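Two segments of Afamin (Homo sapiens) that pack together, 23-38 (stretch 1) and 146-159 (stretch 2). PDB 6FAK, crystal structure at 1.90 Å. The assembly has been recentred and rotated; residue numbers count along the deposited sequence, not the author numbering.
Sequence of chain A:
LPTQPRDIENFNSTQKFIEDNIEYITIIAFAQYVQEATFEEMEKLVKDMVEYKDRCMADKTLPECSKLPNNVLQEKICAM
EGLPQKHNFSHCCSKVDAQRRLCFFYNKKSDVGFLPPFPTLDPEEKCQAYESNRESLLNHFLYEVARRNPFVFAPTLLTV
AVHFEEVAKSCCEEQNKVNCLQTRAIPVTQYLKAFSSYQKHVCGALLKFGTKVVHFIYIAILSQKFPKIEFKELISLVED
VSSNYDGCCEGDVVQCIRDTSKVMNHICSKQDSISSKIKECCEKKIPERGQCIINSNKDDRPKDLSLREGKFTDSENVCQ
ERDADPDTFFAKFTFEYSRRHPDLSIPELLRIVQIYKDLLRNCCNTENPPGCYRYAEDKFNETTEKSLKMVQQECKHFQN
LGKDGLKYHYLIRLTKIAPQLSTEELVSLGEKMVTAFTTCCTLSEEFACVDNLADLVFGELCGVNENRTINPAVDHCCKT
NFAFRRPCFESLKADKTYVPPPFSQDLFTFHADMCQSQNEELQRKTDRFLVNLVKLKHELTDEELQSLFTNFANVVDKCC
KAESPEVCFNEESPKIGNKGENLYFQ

Stretch 1 (23-38) EYITIIAFAQYVQEAT
Stretch 2, residues 146-159: ARRNPFVFAPTLLT

Residues 23-33 form the C-terminal part of a helix, which Val34 ends by leaving helical angles (phi/psi -131/79); a type I turn from Val34 to Ala37 follows, closed by Ala37 N to Val34 O at 3.1 Å. The facing stretch enters as helix at Ala146, makes a type I turn from Asn149 to Val152, and starts a new helix at Ala154 with Phe153 as N-cap. Helices 23-33 and 154-159 run at 117° between their N-to-C directions, axes 10.9 Å apart at closest approach. In register, Tyr24 lies nearest Leu158, Ile28 nearest Ala146, Ala31 nearest Arg147 and Gln32 nearest Pro150, with CA-CA distances of 8.1, 5.5, 4.7 and 4.3 Å. Together the stretches bury 675 Å².

The part of this helix from Tyr24 to Ile28 makes apolar contacts. Ile28 (chi1 m, chi2 t) sets CD1 4.0 Å from Leu158 CD2 and CG2 3.8 Å from Leu157 CD2; Leu158 is m, t, whereas Leu157 lies between wells (chi1 -111°, chi2 22°). Leu158 CD2 also meets Tyr24 CB at 4.1 Å. Farther along, the small methyls of Ala31 and Ala146 point toward the opposing stretch and allow close backbone approach: their CB atoms are 3.9 Å apart, and Ala31 O accepts a CA-H...O contact from Arg147 CA at 3.5 Å.

Gln32 carries its buried amide into the 149-152 turn (chi1 m, chi2 t, chi3 -47°). Its NE2 donates to Val152 O at 2.9 Å, nearly linearly (172°), and to Asn149 O at 2.9 Å (145°), thus using both amide protons on backbone carbonyls. Asn149 O also accepts a weak bond from Val152 N at 3.3 Å within the turn. On the acceptor side, Gln32 OE1 lies 2.6 Å from the oxygen of water 1 and 2.9 Å from that of water 2, each placed to donate to it; water 2 also lies 2.9 Å from Val152 O and is placed to donate there, so it can link the stretches, although both waters have more acceptors in reach than protons.

Gln35 and Arg147 form a reciprocal pair. Gln35 (chi1 m, chi2 t, chi3 -86°) donates NE2 to Arg147 O at 2.9 Å and 166°, while its own backbone O receives Arg147 NH2 at 2.8 Å and, weakly, Arg147 NE at 3.1 Å. The arginine (p, t, m, chi4 -116°) thereby presents its guanidinium edge to that carbonyl. Water 3 accepts from Arg147 NE at 3.1 Å and donates to Val34 O at 2.9 Å and Ala37 O at 2.7 Å, tying the arginine to both ends of the 34-37 turn. Pro150 packs alongside, its CG 3.5 Å from Gln35 NE2.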

ATOM      1  N   GLU A  23      21.143  14.235   6.199  1.00 43.69           N
ATOM      2  CA  GLU A  23      20.594  15.166   5.237  1.00 44.45           C
ATOM      3  C   GLU A  23      19.388  14.522   4.528  1.00 40.40           C
ATOM      4  O   GLU A  23      18.293  15.084   4.524  1.00 41.17           O
ATOM      5  CB  GLU A  23      21.683  15.637   4.241  1.00 50.99           C
ATOM      6  CG  GLU A  23      21.161  16.458   3.060  1.00 58.58           C
ATOM      7  CD  GLU A  23      22.274  17.124   2.232  1.00 66.45           C
ATOM      8  OE1 GLU A  23      22.919  16.436   1.402  1.00 65.57           O
ATOM      9  OE2 GLU A  23      22.477  18.349   2.383  1.00 69.99           O
ATOM     10  N   TYR A  24      19.590  13.323   4.001  1.00 37.50           N
ATOM     11  CA  TYR A  24      18.548  12.581   3.307  1.00 37.56           C
ATOM     12  C   TYR A  24      17.327  12.241   4.199  1.00 33.06           C
ATOM     13  O   TYR A  24      16.176  12.359   3.790  1.00 30.58           O
ATOM     14  CB  TYR A  24      19.130  11.299   2.692  1.00 44.71           C
ATOM     15  CG  TYR A  24      20.328  11.549   1.791  1.00 54.86           C
ATOM     16  CD1 TYR A  24      20.200  12.289   0.611  1.00 63.42           C
ATOM     17  CD2 TYR A  24      21.606  11.072   2.135  1.00 62.27           C
ATOM     18  CE1 TYR A  24      21.309  12.539  -0.203  1.00 68.42           C
ATOM     19  CE2 TYR A  24      22.708  11.300   1.317  1.00 67.02           C
ATOM     20  CZ  TYR A  24      22.554  12.027   0.146  1.00 69.63           C
ATOM     21  OH  TYR A  24      23.649  12.263  -0.661  1.00 77.24           O
ATOM     22  N   ILE A  25      17.630  11.776   5.393  1.00 31.81           N
ATOM     23  CA  ILE A  25      16.662  11.455   6.439  1.00 32.30           C
ATOM     24  C   ILE A  25      15.795  12.660   6.801  1.00 30.84           C
ATOM     25  O   ILE A  25      14.558  12.533   6.949  1.00 29.81           O
ATOM     26  CB  ILE A  25      17.417  10.917   7.677  1.00 34.04           C
ATOM     27  CG1 ILE A  25      17.972   9.514   7.372  1.00 36.24           C
ATOM     28  CG2 ILE A  25      16.570  10.900   8.922  1.00 34.94           C
ATOM     29  CD1 ILE A  25      18.928   9.040   8.452  1.00 38.71           C
ATOM     30  N   THR A  26      16.428  13.808   6.972  1.00 30.11           N
ATOM     31  CA  THR A  26      15.715  15.007   7.358  1.00 30.43           C
ATOM     32  C   THR A  26      14.713  15.486   6.266  1.00 29.18           C
ATOM     33  O   THR A  26      13.592  15.920   6.569  1.00 27.77           O
ATOM     34  CB  THR A  26      16.719  16.143   7.691  1.00 32.72           C
ATOM     35  OG1 THR A  26      17.528  15.738   8.805  1.00 35.60           O
ATOM     36  CG2 THR A  26      15.989  17.391   8.093  1.00 33.11           C
ATOM     37  N   ILE A  27      15.174  15.445   5.022  1.00 28.94           N
ATOM     38  CA  ILE A  27      14.362  15.783   3.842  1.00 29.07           C
ATOM     39  C   ILE A  27      13.142  14.881   3.779  1.00 27.46           C
ATOM     40  O   ILE A  27      12.007  15.368   3.608  1.00 26.55           O
ATOM     41  CB  ILE A  27      15.208  15.691   2.552  1.00 30.81           C
ATOM     42  CG1 ILE A  27      16.148  16.879   2.502  1.00 33.13           C
ATOM     43  CG2 ILE A  27      14.329  15.685   1.299  1.00 31.99           C
ATOM     44  CD1 ILE A  27      17.182  16.802   1.373  1.00 35.00           C
ATOM     45  N   ILE A  28      13.368  13.565   3.946  1.00 26.83           N
ATOM     46  CA  ILE A  28      12.256  12.615   3.881  1.00 26.05           C
ATOM     47  C   ILE A  28      11.217  12.987   4.972  1.00 25.37           C
ATOM     48  O   ILE A  28      10.048  13.161   4.665  1.00 24.77           O
ATOM     49  CB  ILE A  28      12.683  11.167   4.114  1.00 26.24           C
ATOM     50  CG1 ILE A  28      13.534  10.651   2.932  1.00 26.90           C
ATOM     51  CG2 ILE A  28      11.465  10.263   4.276  1.00 25.64           C
ATOM     52  CD1 ILE A  28      14.089   9.257   3.091  1.00 27.71           C
ATOM     53  N   ALA A  29      11.670  13.144   6.211  1.00 25.05           N
ATOM     54  CA  ALA A  29      10.727  13.447   7.325  1.00 25.10           C
ATOM     55  C   ALA A  29       9.922  14.756   7.075  1.00 24.62           C
ATOM     56  O   ALA A  29       8.716  14.805   7.244  1.00 24.18           O
ATOM     57  CB  ALA A  29      11.492  13.559   8.632  1.00 25.48           C
ATOM     58  N   PHE A  30      10.655  15.810   6.737  1.00 24.83           N
ATOM     59  CA  PHE A  30      10.091  17.128   6.559  1.00 25.07           C
ATOM     60  C   PHE A  30       9.108  17.139   5.401  1.00 24.30           C
ATOM     61  O   PHE A  30       7.970  17.577   5.581  1.00 24.01           O
ATOM     62  CB  PHE A  30      11.189  18.163   6.352  1.00 26.22           C
ATOM     63  CG  PHE A  30      10.747  19.608   6.471  1.00 26.86           C
ATOM     64  CD1 PHE A  30       9.497  19.996   6.901  1.00 27.17           C
ATOM     65  CD2 PHE A  30      11.652  20.595   6.172  1.00 28.23           C
ATOM     66  CE1 PHE A  30       9.151  21.342   7.026  1.00 27.75           C
ATOM     67  CE2 PHE A  30      11.325  21.957   6.231  1.00 28.66           C
ATOM     68  CZ  PHE A  30      10.067  22.337   6.699  1.00 28.53           C
ATOM     69  N   ALA A  31       9.515  16.527   4.292  1.00 23.84           N
ATOM     70  CA  ALA A  31       8.689  16.466   3.071  1.00 23.56           C
ATOM     71  C   ALA A  31       7.430  15.671   3.265  1.00 23.04           C
ATOM     72  O   ALA A  31       6.380  16.024   2.708  1.00 22.92           O
ATOM     73  CB  ALA A  31       9.504  15.924   1.893  1.00 23.71           C
ATOM     74  N   GLN A  32       7.501  14.591   4.059  1.00 22.60           N
ATOM     75  CA  GLN A  32       6.290  13.788   4.335  1.00 22.34           C
ATOM     76  C   GLN A  32       5.321  14.495   5.297  1.00 22.25           C
ATOM     77  O   GLN A  32       4.123  14.445   5.080  1.00 22.29           O
ATOM     78  CB  GLN A  32       6.646  12.398   4.898  1.00 22.12           C
ATOM     79  CG  GLN A  32       7.416  11.535   3.918  1.00 22.22           C
ATOM     80  CD  GLN A  32       7.602  10.117   4.413  1.00 22.35           C
ATOM     81  OE1 GLN A  32       7.993   9.909   5.579  1.00 22.50           O
ATOM     82  NE2 GLN A  32       7.381   9.134   3.511  1.00 22.39           N
ATOM     83  N   TYR A  33       5.845  15.086   6.378  1.00 22.33           N
ATOM     84  CA  TYR A  33       5.027  15.801   7.322  1.00 22.39           C
ATOM     85  C   TYR A  33       4.413  17.097   6.782  1.00 22.55           C
ATOM     86  O   TYR A  33       3.278  17.448   7.124  1.00 22.60           O
ATOM     87  CB  TYR A  33       5.816  16.058   8.616  1.00 22.65           C
ATOM     88  CG  TYR A  33       5.850  14.836   9.546  1.00 22.65           C
ATOM     89  CD1 TYR A  33       4.671  14.214   9.974  1.00 22.60           C
ATOM     90  CD2 TYR A  33       7.035  14.354  10.038  1.00 22.84           C
ATOM     91  CE1 TYR A  33       4.701  13.134  10.845  1.00 22.61           C
ATOM     92  CE2 TYR A  33       7.079  13.260  10.904  1.00 22.84           C
ATOM     93  CZ  TYR A  33       5.917  12.673  11.297  1.00 22.77           C
ATOM     94  OH  TYR A  33       5.965  11.605  12.168  1.00 22.96           O
ATOM     95  N   VAL A  34       5.172  17.819   5.962  1.00 22.71           N
ATOM     96  CA  VAL A  34       4.789  19.170   5.496  1.00 22.97           C
ATOM     97  C   VAL A  34       4.992  19.154   3.989  1.00 23.37           C
ATOM     98  O   VAL A  34       6.043  19.565   3.441  1.00 23.48           O
ATOM     99  CB  VAL A  34       5.604  20.303   6.182  1.00 23.37           C
ATOM    100  CG1 VAL A  34       4.991  21.654   5.837  1.00 23.69           C
ATOM    101  CG2 VAL A  34       5.635  20.154   7.703  1.00 23.35           C
ATOM    102  N   GLN A  35       4.012  18.572   3.332  1.00 23.54           N
ATOM    103  CA  GLN A  35       4.130  18.251   1.926  1.00 24.02           C
ATOM    104  C   GLN A  35       4.090  19.502   1.032  1.00 24.89           C
ATOM    105  O   GLN A  35       4.434  19.413  -0.133  1.00 24.93           O
ATOM    106  CB  GLN A  35       2.997  17.283   1.523  1.00 23.72           C
ATOM    107  CG  GLN A  35       3.152  15.896   2.136  1.00 23.35           C
ATOM    108  CD  GLN A  35       1.860  15.189   2.150  1.00 23.29           C
ATOM    109  OE1 GLN A  35       1.106  15.367   3.081  1.00 23.24           O
ATOM    110  NE2 GLN A  35       1.555  14.433   1.082  1.00 23.49           N
ATOM    111  N   GLU A  36       3.633  20.621   1.589  1.00 26.11           N
ATOM    112  CA  GLU A  36       3.636  21.941   0.909  1.00 27.81           C
ATOM    113  C   GLU A  36       4.963  22.671   1.030  1.00 28.35           C
ATOM    114  O   GLU A  36       5.185  23.656   0.298  1.00 29.07           O
ATOM    115  CB  GLU A  36       2.533  22.880   1.467  1.00 28.93           C
ATOM    116  CG  GLU A  36       1.147  22.268   1.523  1.00 30.03           C
ATOM    117  CD  GLU A  36       0.885  21.348   2.779  1.00 31.07           C
ATOM    118  OE1 GLU A  36       1.836  21.083   3.594  1.00 30.61           O
ATOM    119  OE2 GLU A  36      -0.294  20.883   2.940  1.00 31.88           O
ATOM    120  N   ALA A  37       5.846  22.244   1.936  1.00 28.36           N
ATOM    121  CA  ALA A  37       7.135  22.918   2.110  1.00 28.85           C
ATOM    122  C   ALA A  37       8.004  22.878   0.841  1.00 29.63           C
ATOM    123  O   ALA A  37       8.005  21.871   0.088  1.00 29.27           O
ATOM    124  CB  ALA A  37       7.900  22.377   3.296  1.00 28.93           C
ATOM    125  N   THR A  38       8.703  24.000   0.600  1.00 29.86           N
ATOM    126  CA  THR A  38       9.527  24.200  -0.567  1.00 30.58           C
ATOM    127  C   THR A  38      10.886  23.571  -0.308  1.00 31.45           C
ATOM    128  O   THR A  38      11.251  23.275   0.829  1.00 31.37           O
ATOM    129  CB  THR A  38       9.728  25.725  -0.879  1.00 31.67           C
ATOM    130  OG1 THR A  38      10.363  26.357   0.245  1.00 31.45           O
ATOM    131  CG2 THR A  38       8.386  26.432  -1.121  1.00 31.70           C
ATOM    132  N   ALA A 146       9.235  11.969  -1.628  1.00 23.90           N
ATOM    133  CA  ALA A 146       8.688  11.844  -0.280  1.00 23.51           C
ATOM    134  C   ALA A 146       7.397  12.649  -0.057  1.00 23.43           C
ATOM    135  O   ALA A 146       6.453  12.153   0.526  1.00 23.17           O
ATOM    136  CB  ALA A 146       9.720  12.239   0.740  1.00 23.56           C
ATOM    137  N   ARG A 147       7.336  13.868  -0.586  1.00 23.54           N
ATOM    138  CA  ARG A 147       6.114  14.676  -0.457  1.00 23.66           C
ATOM    139  C   ARG A 147       4.944  14.070  -1.198  1.00 23.69           C
ATOM    140  O   ARG A 147       3.797  14.264  -0.780  1.00 23.51           O
ATOM    141  CB  ARG A 147       6.350  16.155  -0.870  1.00 24.01           C
ATOM    142  CG  ARG A 147       6.718  16.369  -2.339  1.00 24.53           C
ATOM    143  CD  ARG A 147       7.522  17.669  -2.547  1.00 25.19           C
ATOM    144  NE  ARG A 147       6.759  18.833  -2.079  1.00 25.66           N
ATOM    145  CZ  ARG A 147       6.316  19.833  -2.824  1.00 26.24           C
ATOM    146  NH1 ARG A 147       6.595  19.875  -4.128  1.00 26.72           N
ATOM    147  NH2 ARG A 147       5.584  20.792  -2.269  1.00 26.28           N
ATOM    148  N   ARG A 148       5.234  13.285  -2.240  1.00 23.93           N
ATOM    149  CA  ARG A 148       4.182  12.580  -2.990  1.00 24.31           C
ATOM    150  C   ARG A 148       3.869  11.186  -2.450  1.00 23.97           C
ATOM    151  O   ARG A 148       2.906  10.586  -2.892  1.00 24.11           O
ATOM    152  CB  ARG A 148       4.540  12.484  -4.469  1.00 24.96           C
ATOM    153  CG  ARG A 148       4.406  13.822  -5.222  1.00 25.67           C
ATOM    154  CD  ARG A 148       5.095  13.786  -6.601  1.00 26.75           C
ATOM    155  NE  ARG A 148       4.946  15.084  -7.283  1.00 27.62           N
ATOM    156  CZ  ARG A 148       5.697  16.144  -7.068  1.00 27.95           C
ATOM    157  NH1 ARG A 148       6.760  16.072  -6.257  1.00 27.95           N
ATOM    158  NH2 ARG A 148       5.392  17.307  -7.654  1.00 28.46           N
ATOM    159  N   ASN A 149       4.652  10.710  -1.490  1.00 23.63           N
ATOM    160  CA  ASN A 149       4.521   9.358  -0.912  1.00 23.63           C
ATOM    161  C   ASN A 149       4.680   9.492   0.611  1.00 23.43           C
ATOM    162  O   ASN A 149       5.657   8.999   1.190  1.00 23.35           O
ATOM    163  CB  ASN A 149       5.575   8.400  -1.535  1.00 23.67           C
ATOM    164  CG  ASN A 149       5.345   8.169  -2.991  1.00 24.09           C
ATOM    165  OD1 ASN A 149       4.554   7.323  -3.337  1.00 24.64           O
ATOM    166  ND2 ASN A 149       5.995   8.979  -3.873  1.00 24.08           N
ATOM    167  N   PRO A 150       3.738  10.180   1.265  1.00 23.11           N
ATOM    168  CA  PRO A 150       3.978  10.598   2.642  1.00 22.97           C
ATOM    169  C   PRO A 150       3.995   9.479   3.666  1.00 23.01           C
ATOM    170  O   PRO A 150       4.429   9.742   4.776  1.00 22.60           O
ATOM    171  CB  PRO A 150       2.753  11.481   2.959  1.00 23.06           C
ATOM    172  CG  PRO A 150       1.712  11.084   1.969  1.00 23.24           C
ATOM    173  CD  PRO A 150       2.466  10.696   0.746  1.00 23.30           C
ATOM    174  N   PHE A 151       3.488   8.286   3.297  1.00 23.31           N
ATOM    175  CA  PHE A 151       3.418   7.173   4.241  1.00 23.84           C
ATOM    176  C   PHE A 151       4.479   6.122   4.003  1.00 24.15           C
ATOM    177  O   PHE A 151       4.578   5.212   4.811  1.00 24.54           O
ATOM    178  CB  PHE A 151       2.051   6.540   4.216  1.00 24.46           C
ATOM    179  CG  PHE A 151       0.966   7.486   4.608  1.00 25.06           C
ATOM    180  CD1 PHE A 151       0.859   7.895   5.911  1.00 25.33           C
ATOM    181  CD2 PHE A 151       0.062   7.972   3.663  1.00 25.49           C
ATOM    182  CE1 PHE A 151      -0.074   8.803   6.295  1.00 25.36           C
ATOM    183  CE2 PHE A 151      -0.892   8.875   4.049  1.00 25.75           C
ATOM    184  CZ  PHE A 151      -0.959   9.278   5.364  1.00 25.77           C
ATOM    185  N   VAL A 152       5.240   6.207   2.910  1.00 23.97           N
ATOM    186  CA  VAL A 152       6.239   5.172   2.598  1.00 24.04           C
ATOM    187  C   VAL A 152       7.362   5.239   3.620  1.00 23.62           C
ATOM    188  O   VAL A 152       7.829   6.317   3.982  1.00 23.29           O
ATOM    189  CB  VAL A 152       6.796   5.300   1.182  1.00 24.76           C
ATOM    190  CG1 VAL A 152       7.776   4.170   0.824  1.00 24.87           C
ATOM    191  CG2 VAL A 152       5.617   5.156   0.226  1.00 25.69           C
ATOM    192  N   PHE A 153       7.793   4.074   4.065  1.00 23.59           N
ATOM    193  CA  PHE A 153       8.760   4.016   5.180  1.00 23.77           C
ATOM    194  C   PHE A 153      10.160   4.403   4.668  1.00 24.07           C
ATOM    195  O   PHE A 153      10.498   4.103   3.504  1.00 23.97           O
ATOM    196  CB  PHE A 153       8.856   2.613   5.770  1.00 23.86           C
ATOM    197  CG  PHE A 153       7.591   2.070   6.402  1.00 23.82           C
ATOM    198  CD1 PHE A 153       6.436   2.858   6.621  1.00 23.73           C
ATOM    199  CD2 PHE A 153       7.601   0.770   6.857  1.00 23.97           C
ATOM    200  CE1 PHE A 153       5.298   2.314   7.246  1.00 23.84           C
ATOM    201  CE2 PHE A 153       6.471   0.213   7.479  1.00 24.20           C
ATOM    202  CZ  PHE A 153       5.325   0.970   7.648  1.00 24.11           C
ATOM    203  N   ALA A 154      10.951   5.048   5.540  1.00 24.49           N
ATOM    204  CA  ALA A 154      12.285   5.564   5.159  1.00 25.12           C
ATOM    205  C   ALA A 154      13.245   4.558   4.533  1.00 25.58           C
ATOM    206  O   ALA A 154      13.886   4.898   3.528  1.00 25.41           O
ATOM    207  CB  ALA A 154      12.938   6.340   6.278  1.00 25.45           C
ATOM    208  N   PRO A 155      13.363   3.349   5.108  1.00 26.42           N
ATOM    209  CA  PRO A 155      14.262   2.373   4.502  1.00 27.03           C
ATOM    210  C   PRO A 155      13.864   2.057   3.053  1.00 27.53           C
ATOM    211  O   PRO A 155      14.726   1.889   2.183  1.00 27.95           O
ATOM    212  CB  PRO A 155      14.095   1.136   5.412  1.00 27.19           C
ATOM    213  CG  PRO A 155      13.694   1.695   6.725  1.00 26.81           C
ATOM    214  CD  PRO A 155      12.846   2.877   6.412  1.00 26.52           C
ATOM    215  N   THR A 156      12.561   2.041   2.767  1.00 27.51           N
ATOM    216  CA  THR A 156      12.061   1.833   1.418  1.00 27.84           C
ATOM    217  C   THR A 156      12.455   2.979   0.450  1.00 28.42           C
ATOM    218  O   THR A 156      12.988   2.738  -0.658  1.00 28.32           O
ATOM    219  CB  THR A 156      10.545   1.597   1.423  1.00 28.14           C
ATOM    220  OG1 THR A 156      10.270   0.493   2.300  1.00 29.67           O
ATOM    221  CG2 THR A 156      10.059   1.303   0.028  1.00 28.74           C
ATOM    222  N   LEU A 157      12.218   4.205   0.892  1.00 28.70           N
ATOM    223  CA  LEU A 157      12.505   5.393   0.112  1.00 29.77           C
ATOM    224  C   LEU A 157      13.994   5.536  -0.172  1.00 29.36           C
ATOM    225  O   LEU A 157      14.388   5.920  -1.308  1.00 28.31           O
ATOM    226  CB  LEU A 157      12.000   6.661   0.818  1.00 32.53           C
ATOM    227  CG  LEU A 157      10.838   7.476   0.297  1.00 40.31           C
ATOM    228  CD1 LEU A 157       9.867   6.733  -0.634  1.00 41.22           C
ATOM    229  CD2 LEU A 157      10.104   8.191   1.417  1.00 38.34           C
ATOM    230  N   LEU A 158      14.810   5.281   0.837  1.00 28.95           N
ATOM    231  CA  LEU A 158      16.289   5.285   0.652  1.00 28.99           C
ATOM    232  C   LEU A 158      16.772   4.200  -0.343  1.00 29.56           C
ATOM    233  O   LEU A 158      17.670   4.434  -1.151  1.00 30.58           O
ATOM    234  CB  LEU A 158      17.005   5.118   1.979  1.00 29.28           C
ATOM    235  CG  LEU A 158      16.873   6.248   2.987  1.00 29.10           C
ATOM    236  CD1 LEU A 158      17.359   5.774   4.350  1.00 29.37           C
ATOM    237  CD2 LEU A 158      17.625   7.486   2.576  1.00 30.37           C
ATOM    238  N   THR A 159      16.198   3.012  -0.282  1.00 29.15           N
ATOM    239  CA  THR A 159      16.458   1.993  -1.271  1.00 29.94           C
ATOM    240  C   THR A 159      16.029   2.426  -2.678  1.00 30.26           C
ATOM    241  O   THR A 159      16.754   2.186  -3.691  1.00 30.10           O
ATOM    242  CB  THR A 159      15.771   0.666  -0.878  1.00 30.01           C
ATOM    243  OG1 THR A 159      16.335   0.209   0.355  1.00 30.18           O
ATOM    244  CG2 THR A 159      15.967  -0.407  -1.952  1.00 31.27           C
TER
HETATM  245  O   HOH W   1       7.346   7.846   6.979  1.00 32.91           O
HETATM  246  O   HOH W   2       9.703   7.573   5.784  1.00 40.51           O
HETATM  247  O   HOH W   3       7.385  19.351   0.868  1.00 26.50           O